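Local coordinates for glucose-binding protein (Thermus thermophilus HB27, PDB 2B3F), which binds glucose and galactose, and probably serves as the substrate-capturing component of a sugar transport system, at residues 203-208 / 374-379; 21-26 / 301-306; 103-106 / 112-115. One frame throughout, in Å; residues are numbered along the deposited sequence.

Contact 1. Residues 203-208 / 374-379; sequences RAWEVF and QAAANA
W205 reaches across from helix 199-212 and lays one face of its indole on A376 of helix 373-387. The methyl CB of A376 sits 3.5 Å from the centroid of the six-membered ring of W205, only 13° off the ring normal, which is the geometry of a CH-pi contact over a face rather than at an edge. Its closest single approach is to the fused carbon CD2 of W205, at 3.5 Å. The indole gets there because CG lies anti to the carbonyl carbon (chi1 -64°), carrying the ring out toward the partner helix. The pyrrole side of the same face runs on to the next residue: NE1 of W205 is 3.9 Å from A377 N, and CD1 is 4.2 Å from the methyl CB of A377. W173 of helix 166-190 and V363, M364 and F367 of helix 354-370 also touch the indole. Next, E206 forms a salt bridge from OE2 to R210 NE of its own helix, V207 meets V176 and V180 of helix 166-190, and the ring of F208 meets W173 edge-to-face. Two alanines next to each other bring the second helix near, with 7.4 Å between the CA atoms of W205 and A376. The join is therefore made by dispersion and by methyl C-H groups against pi electrons, with shape rather than charge setting the fit.

Contact 2. Residues 21-26 / 301-306; sequences IRLYKQ and SKEGQD
L23 of helix 15-27 touches the first turn of helix 302-312 through a single methyl, CD2, which meets E303 and G304. That turn opens at S301, the N-cap: its OG accepts from G304 N at 3.1 Å, with an N-H...O angle of 160°, and so satisfies an amide that has no helical partner before it. E303 follows, its CG anti to the backbone N (chi1 -170°) and the chain extended from there. The methylene CG of E303 lies 4.1 Å from L23 CD2, the two side chains crossing obliquely, while the carboxylate goes past the leucine to a salt bridge between OE1 and K27 NZ, on the very helix that bears L23. At G304 the backbone itself is the surface: CA is 4.1 Å from L23 CD2, and the CA atoms of L23 and G304 stand 7.5 Å apart. A CB on this glycine would lie about 3.2 Å from S301 OG and would crowd the capping oxygen. Q305 and D306 bond to other parts of the chain, Q305 to V299 O and R318 N, and D306 to S321, D322 and Y326. L298 adds to the apolar cover of L23. Helix 302-312 packs through L23 against helix 15-27, which connects the adjacent parallel strands 2-7 and 32-37, a beta-alpha-beta crossover of the kind found in the alpha/beta lobes of periplasmic binding proteins.

Contact 3. Residues 103-106 / 112-115; sequences DLIS and WSVP
The carbonyl O of I105 accepts from W112 N at 2.9 Å, tying the last part of the helix that runs through 103-105 to the beta-hairpin formed by the antiparallel strands 106-107 and 110-115. The C=O...N angle of 160° is well aligned, whereas the N-H...O angle of 144° is bent. W112 adds its indole edge to the same carbonyl: CD1 lies 3.4 Å from I105 O, near the ring plane, while NE1 turns to Y107 O. The side chain of I105 covers the strand beyond. With CG1 between the backbone N and the carbonyl carbon (chi1 58°), CD1 reaches P115, 3.9 Å from P115 CD, the two side chains crossing at about a right angle. Replacing I105 with an alanine would probably open a gap between this part of the chain and the strand, leaving P115 CD and S113 without the cover that I105 gives them. S113 is buried, its OG hydrogen-bonded to S279 OG of strand 272-280, which pairs with this strand, yet its backbone N and O find no polar partner. Instead, the O of S113 faces the methyl CD1 of I105 at 3.3 Å.

In the fold
No helix or strand is shared among the three contacts. Contacts 1 and 2 lie on opposite sides of the chain's centre, about 44 Å apart between centres, and both pack helix on helix: contact 1 is buried and pairs an aromatic face with alanines, whereas contact 2 is partly buried and meets solvent at a charged glutamate. Contact 3 is buried too, but joins a helix to a strand of the following hairpin and alone is hydrogen-bonded across its segments. Contacts 2 and 3 belong to elements around the same mixed sheet and touch, Q305 NE2 lying 2.9 Å from P115 O. In contact 3 the side chain of P115 is about 11 Å from the bound galactose.

Contact 1. Residues 203-208 / 374-379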
# COMPACT_ATOMS: atom_id res chain seq x y z
N ARG A 203 -6.88 2.53 -22.53
CA ARG A 203 -7.45 1.20 -22.38
C ARG A 203 -7.56 0.71 -20.91
O ARG A 203 -8.46 -0.06 -20.56
CB ARG A 203 -6.64 0.18 -23.20
CG ARG A 203 -7.33 -1.16 -23.27
CD ARG A 203 -6.64 -2.18 -24.18
NE ARG A 203 -7.02 -3.51 -23.68
CZ ARG A 203 -6.18 -4.42 -23.18
NH1 ARG A 203 -4.86 -4.24 -23.16
NH2 ARG A 203 -6.69 -5.56 -22.72
N ALA A 204 -6.65 1.16 -20.04
CA ALA A 204 -6.72 0.82 -18.64
C ALA A 204 -8.08 1.22 -18.08
O ALA A 204 -8.68 0.48 -17.31
CB ALA A 204 -5.58 1.50 -17.87
N TRP A 205 -8.55 2.39 -18.47
CA TRP A 205 -9.84 2.89 -17.98
C TRP A 205 -11.02 2.13 -18.58
O TRP A 205 -12.03 1.94 -17.90
CB TRP A 205 -9.97 4.38 -18.26
CG TRP A 205 -8.98 5.24 -17.52
CD1 TRP A 205 -7.82 5.77 -18.01
CD2 TRP A 205 -9.09 5.72 -16.18
NE1 TRP A 205 -7.19 6.52 -17.05
CE2 TRP A 205 -7.95 6.51 -15.91
CE3 TRP A 205 -10.04 5.55 -15.17
CZ2 TRP A 205 -7.73 7.12 -14.68
CZ3 TRP A 205 -9.82 6.14 -13.94
CH2 TRP A 205 -8.67 6.92 -13.71
N GLU A 206 -10.90 1.69 -19.84
CA GLU A 206 -11.94 0.85 -20.47
C GLU A 206 -12.12 -0.46 -19.71
O GLU A 206 -13.25 -0.84 -19.37
CB GLU A 206 -11.56 0.51 -21.92
CG GLU A 206 -12.68 -0.09 -22.81
CD GLU A 206 -13.05 -1.59 -22.59
OE1 GLU A 206 -12.16 -2.46 -22.36
OE2 GLU A 206 -14.28 -1.90 -22.71
N VAL A 207 -11.01 -1.15 -19.45
CA VAL A 207 -11.09 -2.40 -18.73
C VAL A 207 -11.60 -2.11 -17.31
O VAL A 207 -12.47 -2.80 -16.81
CB VAL A 207 -9.75 -3.15 -18.70
CG1 VAL A 207 -9.86 -4.42 -17.85
CG2 VAL A 207 -9.28 -3.46 -20.14
N PHE A 208 -11.07 -1.07 -16.68
CA PHE A 208 -11.49 -0.69 -15.31
C PHE A 208 -13.01 -0.48 -15.19
O PHE A 208 -13.65 -0.97 -14.26
CB PHE A 208 -10.73 0.57 -14.89
CG PHE A 208 -11.07 1.06 -13.51
CD1 PHE A 208 -10.76 0.30 -12.40
CD2 PHE A 208 -11.65 2.30 -13.33
CE1 PHE A 208 -11.07 0.76 -11.13
CE2 PHE A 208 -11.96 2.76 -12.07
CZ PHE A 208 -11.67 1.99 -10.96
N GLN A 374 -11.78 8.32 -21.99
CA GLN A 374 -10.95 9.36 -22.58
C GLN A 374 -10.87 10.57 -21.67
O GLN A 374 -9.80 11.19 -21.54
CB GLN A 374 -11.46 9.78 -23.97
CG GLN A 374 -10.51 10.71 -24.69
CD GLN A 374 -9.23 10.02 -25.10
OE1 GLN A 374 -9.26 8.93 -25.67
NE2 GLN A 374 -8.08 10.65 -24.79
N ALA A 375 -11.99 10.91 -21.04
CA ALA A 375 -12.06 12.03 -20.12
C ALA A 375 -11.12 11.80 -18.92
O ALA A 375 -10.42 12.72 -18.52
CB ALA A 375 -13.48 12.21 -19.65
N ALA A 376 -11.13 10.58 -18.38
CA ALA A 376 -10.30 10.20 -17.22
C ALA A 376 -8.84 10.29 -17.62
O ALA A 376 -8.01 10.84 -16.89
CB ALA A 376 -10.61 8.80 -16.76
N ALA A 377 -8.53 9.73 -18.78
CA ALA A 377 -7.16 9.77 -19.30
C ALA A 377 -6.66 11.21 -19.48
O ALA A 377 -5.53 11.58 -19.08
CB ALA A 377 -7.07 9.00 -20.61
N ASN A 378 -7.51 12.03 -20.10
CA ASN A 378 -7.18 13.42 -20.32
C ASN A 378 -6.97 14.16 -19.00
O ASN A 378 -6.07 15.00 -18.90
CB ASN A 378 -8.29 14.13 -21.11
CG ASN A 378 -8.37 13.66 -22.57
OD1 ASN A 378 -7.49 12.96 -23.06
ND2 ASN A 378 -9.47 14.04 -23.25
N ALA A 379 -7.80 13.84 -18.01
CA ALA A 379 -7.69 14.44 -16.67
C ALA A 379 -6.37 14.07 -15.99
O ALA A 379 -5.70 14.93 -15.44
CB ALA A 379 -8.86 14.05 -15.80

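Contact 2. Residues 21-26 / 301-306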
# COMPACT_ATOMS: atom_id res chain seq x y z
N ILE A 21 5.51 -1.16 19.79
CA ILE A 21 5.55 -0.23 20.89
C ILE A 21 5.85 -0.96 22.21
O ILE A 21 6.62 -0.46 23.02
CB ILE A 21 4.24 0.59 20.98
CG1 ILE A 21 4.19 1.57 19.80
CG2 ILE A 21 4.16 1.36 22.32
CD1 ILE A 21 2.92 2.35 19.66
N ARG A 22 5.27 -2.14 22.39
CA ARG A 22 5.53 -2.95 23.59
C ARG A 22 7.01 -3.34 23.66
O ARG A 22 7.62 -3.25 24.72
CB ARG A 22 4.65 -4.19 23.63
CG ARG A 22 3.22 -3.88 24.05
CD ARG A 22 2.45 -5.12 24.46
NE ARG A 22 2.24 -6.03 23.33
CZ ARG A 22 1.31 -5.85 22.39
NH1 ARG A 22 0.50 -4.80 22.39
NH2 ARG A 22 1.21 -6.74 21.42
N LEU A 23 7.56 -3.77 22.52
CA LEU A 23 8.99 -4.05 22.40
C LEU A 23 9.83 -2.83 22.76
O LEU A 23 10.83 -2.92 23.49
CB LEU A 23 9.31 -4.48 20.99
CG LEU A 23 10.30 -5.61 20.81
CD1 LEU A 23 9.70 -6.91 21.34
CD2 LEU A 23 10.63 -5.75 19.36
N TYR A 24 9.46 -1.67 22.24
CA TYR A 24 10.18 -0.43 22.52
C TYR A 24 10.18 -0.11 24.03
O TYR A 24 11.22 0.25 24.60
CB TYR A 24 9.58 0.74 21.73
CG TYR A 24 10.33 2.04 21.86
CD1 TYR A 24 11.37 2.36 20.99
CD2 TYR A 24 10.02 2.95 22.87
CE1 TYR A 24 12.07 3.57 21.12
CE2 TYR A 24 10.73 4.17 22.99
CZ TYR A 24 11.75 4.46 22.12
OH TYR A 24 12.42 5.66 22.24
N LYS A 25 9.01 -0.23 24.66
CA LYS A 25 8.86 0.06 26.09
C LYS A 25 9.65 -0.91 26.99
O LYS A 25 10.14 -0.52 28.06
CB LYS A 25 7.40 0.07 26.49
CG LYS A 25 6.59 1.19 25.90
CD LYS A 25 5.12 1.00 26.24
CE LYS A 25 4.27 2.16 25.79
NZ LYS A 25 2.82 2.00 26.17
N GLN A 26 9.79 -2.16 26.56
CA GLN A 26 10.68 -3.10 27.27
C GLN A 26 12.12 -2.59 27.27
O GLN A 26 12.82 -2.64 28.29
CB GLN A 26 10.67 -4.48 26.60
CG GLN A 26 9.43 -5.29 26.84
CD GLN A 26 9.57 -6.72 26.36
OE1 GLN A 26 10.31 -7.53 26.97
NE2 GLN A 26 8.88 -7.06 25.26
N SER A 301 15.38 -3.17 12.63
CA SER A 301 16.00 -4.41 13.12
C SER A 301 15.21 -5.65 12.78
O SER A 301 13.98 -5.62 12.59
CB SER A 301 16.16 -4.31 14.64
OG SER A 301 14.92 -4.42 15.33
N LYS A 302 15.88 -6.80 12.77
CA LYS A 302 15.22 -8.08 12.54
C LYS A 302 14.22 -8.40 13.66
O LYS A 302 13.10 -8.86 13.38
CB LYS A 302 16.27 -9.19 12.41
CG LYS A 302 15.69 -10.53 12.02
CD LYS A 302 16.77 -11.58 11.87
CE LYS A 302 16.19 -12.96 11.76
NZ LYS A 302 17.24 -13.99 11.42
N GLU A 303 14.60 -8.14 14.90
CA GLU A 303 13.73 -8.38 16.05
C GLU A 303 12.40 -7.61 15.89
O GLU A 303 11.33 -8.19 16.01
CB GLU A 303 14.43 -7.97 17.34
CG GLU A 303 13.71 -8.39 18.61
CD GLU A 303 14.29 -7.76 19.88
OE1 GLU A 303 15.10 -6.81 19.79
OE2 GLU A 303 13.91 -8.23 20.98
N GLY A 304 12.50 -6.32 15.58
CA GLY A 304 11.30 -5.48 15.36
C GLY A 304 10.45 -6.00 14.21
O GLY A 304 9.26 -6.27 14.38
N GLN A 305 11.06 -6.17 13.05
CA GLN A 305 10.33 -6.52 11.83
C GLN A 305 9.70 -7.91 11.86
O GLN A 305 8.62 -8.12 11.29
CB GLN A 305 11.23 -6.34 10.57
CG GLN A 305 11.67 -4.89 10.38
CD GLN A 305 12.20 -4.57 8.99
OE1 GLN A 305 12.11 -5.38 8.07
NE2 GLN A 305 12.76 -3.37 8.84
N ASP A 306 10.37 -8.87 12.49
CA ASP A 306 9.81 -10.21 12.58
C ASP A 306 8.83 -10.40 13.74
O ASP A 306 8.19 -11.43 13.85
CB ASP A 306 10.93 -11.26 12.63
CG ASP A 306 11.54 -11.53 11.26
OD1 ASP A 306 11.03 -11.02 10.21
OD2 ASP A 306 12.54 -12.32 11.25

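Contact 3. Residues 103-106 / 112-115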
# COMPACT_ATOMS: atom_id res chain seq x y z
N ASP A 103 17.29 2.55 -2.93
CA ASP A 103 17.12 3.57 -3.95
C ASP A 103 15.87 4.42 -3.73
O ASP A 103 15.93 5.63 -3.90
CB ASP A 103 17.09 2.95 -5.34
CG ASP A 103 18.44 2.37 -5.78
OD1 ASP A 103 19.50 2.73 -5.21
OD2 ASP A 103 18.43 1.56 -6.73
N LEU A 104 14.76 3.81 -3.31
CA LEU A 104 13.49 4.54 -3.11
C LEU A 104 13.53 5.54 -1.98
O LEU A 104 12.74 6.49 -1.96
CB LEU A 104 12.35 3.58 -2.80
CG LEU A 104 11.77 2.73 -3.90
CD1 LEU A 104 10.71 1.85 -3.30
CD2 LEU A 104 11.18 3.59 -5.01
N ILE A 105 14.41 5.31 -1.01
CA ILE A 105 14.50 6.18 0.17
C ILE A 105 15.69 7.16 0.10
O ILE A 105 15.90 7.95 1.03
CB ILE A 105 14.56 5.35 1.49
CG1 ILE A 105 15.75 4.37 1.49
CG2 ILE A 105 13.28 4.56 1.66
CD1 ILE A 105 15.94 3.60 2.76
N SER A 106 16.41 7.12 -1.02
CA SER A 106 17.64 7.89 -1.23
C SER A 106 17.40 9.03 -2.21
O SER A 106 16.67 8.86 -3.18
CB SER A 106 18.73 6.97 -1.78
OG SER A 106 19.13 6.00 -0.82
N TRP A 112 16.58 8.94 3.71
CA TRP A 112 15.61 9.80 4.39
C TRP A 112 14.57 9.10 5.26
O TRP A 112 13.83 9.76 5.99
CB TRP A 112 14.93 10.72 3.35
CG TRP A 112 15.93 11.52 2.58
CD1 TRP A 112 16.40 11.25 1.33
CD2 TRP A 112 16.62 12.69 3.03
NE1 TRP A 112 17.33 12.21 0.95
CE2 TRP A 112 17.48 13.10 1.98
CE3 TRP A 112 16.59 13.43 4.22
CZ2 TRP A 112 18.32 14.22 2.09
CZ3 TRP A 112 17.41 14.55 4.32
CH2 TRP A 112 18.26 14.93 3.26
N SER A 113 14.52 7.77 5.21
CA SER A 113 13.65 7.01 6.11
C SER A 113 14.13 5.58 6.25
O SER A 113 15.03 5.13 5.52
CB SER A 113 12.19 7.03 5.63
OG SER A 113 12.07 6.27 4.45
N VAL A 114 13.52 4.86 7.20
CA VAL A 114 13.87 3.48 7.49
C VAL A 114 12.66 2.60 7.20
O VAL A 114 11.63 2.74 7.88
CB VAL A 114 14.26 3.30 8.97
CG1 VAL A 114 14.71 1.86 9.26
CG2 VAL A 114 15.30 4.35 9.36
N PRO A 115 12.76 1.72 6.20
CA PRO A 115 11.65 0.82 5.88
C PRO A 115 11.39 -0.23 6.94
O PRO A 115 12.34 -0.84 7.46
CB PRO A 115 12.08 0.16 4.57
CG PRO A 115 13.32 0.86 4.14
CD PRO A 115 13.92 1.52 5.30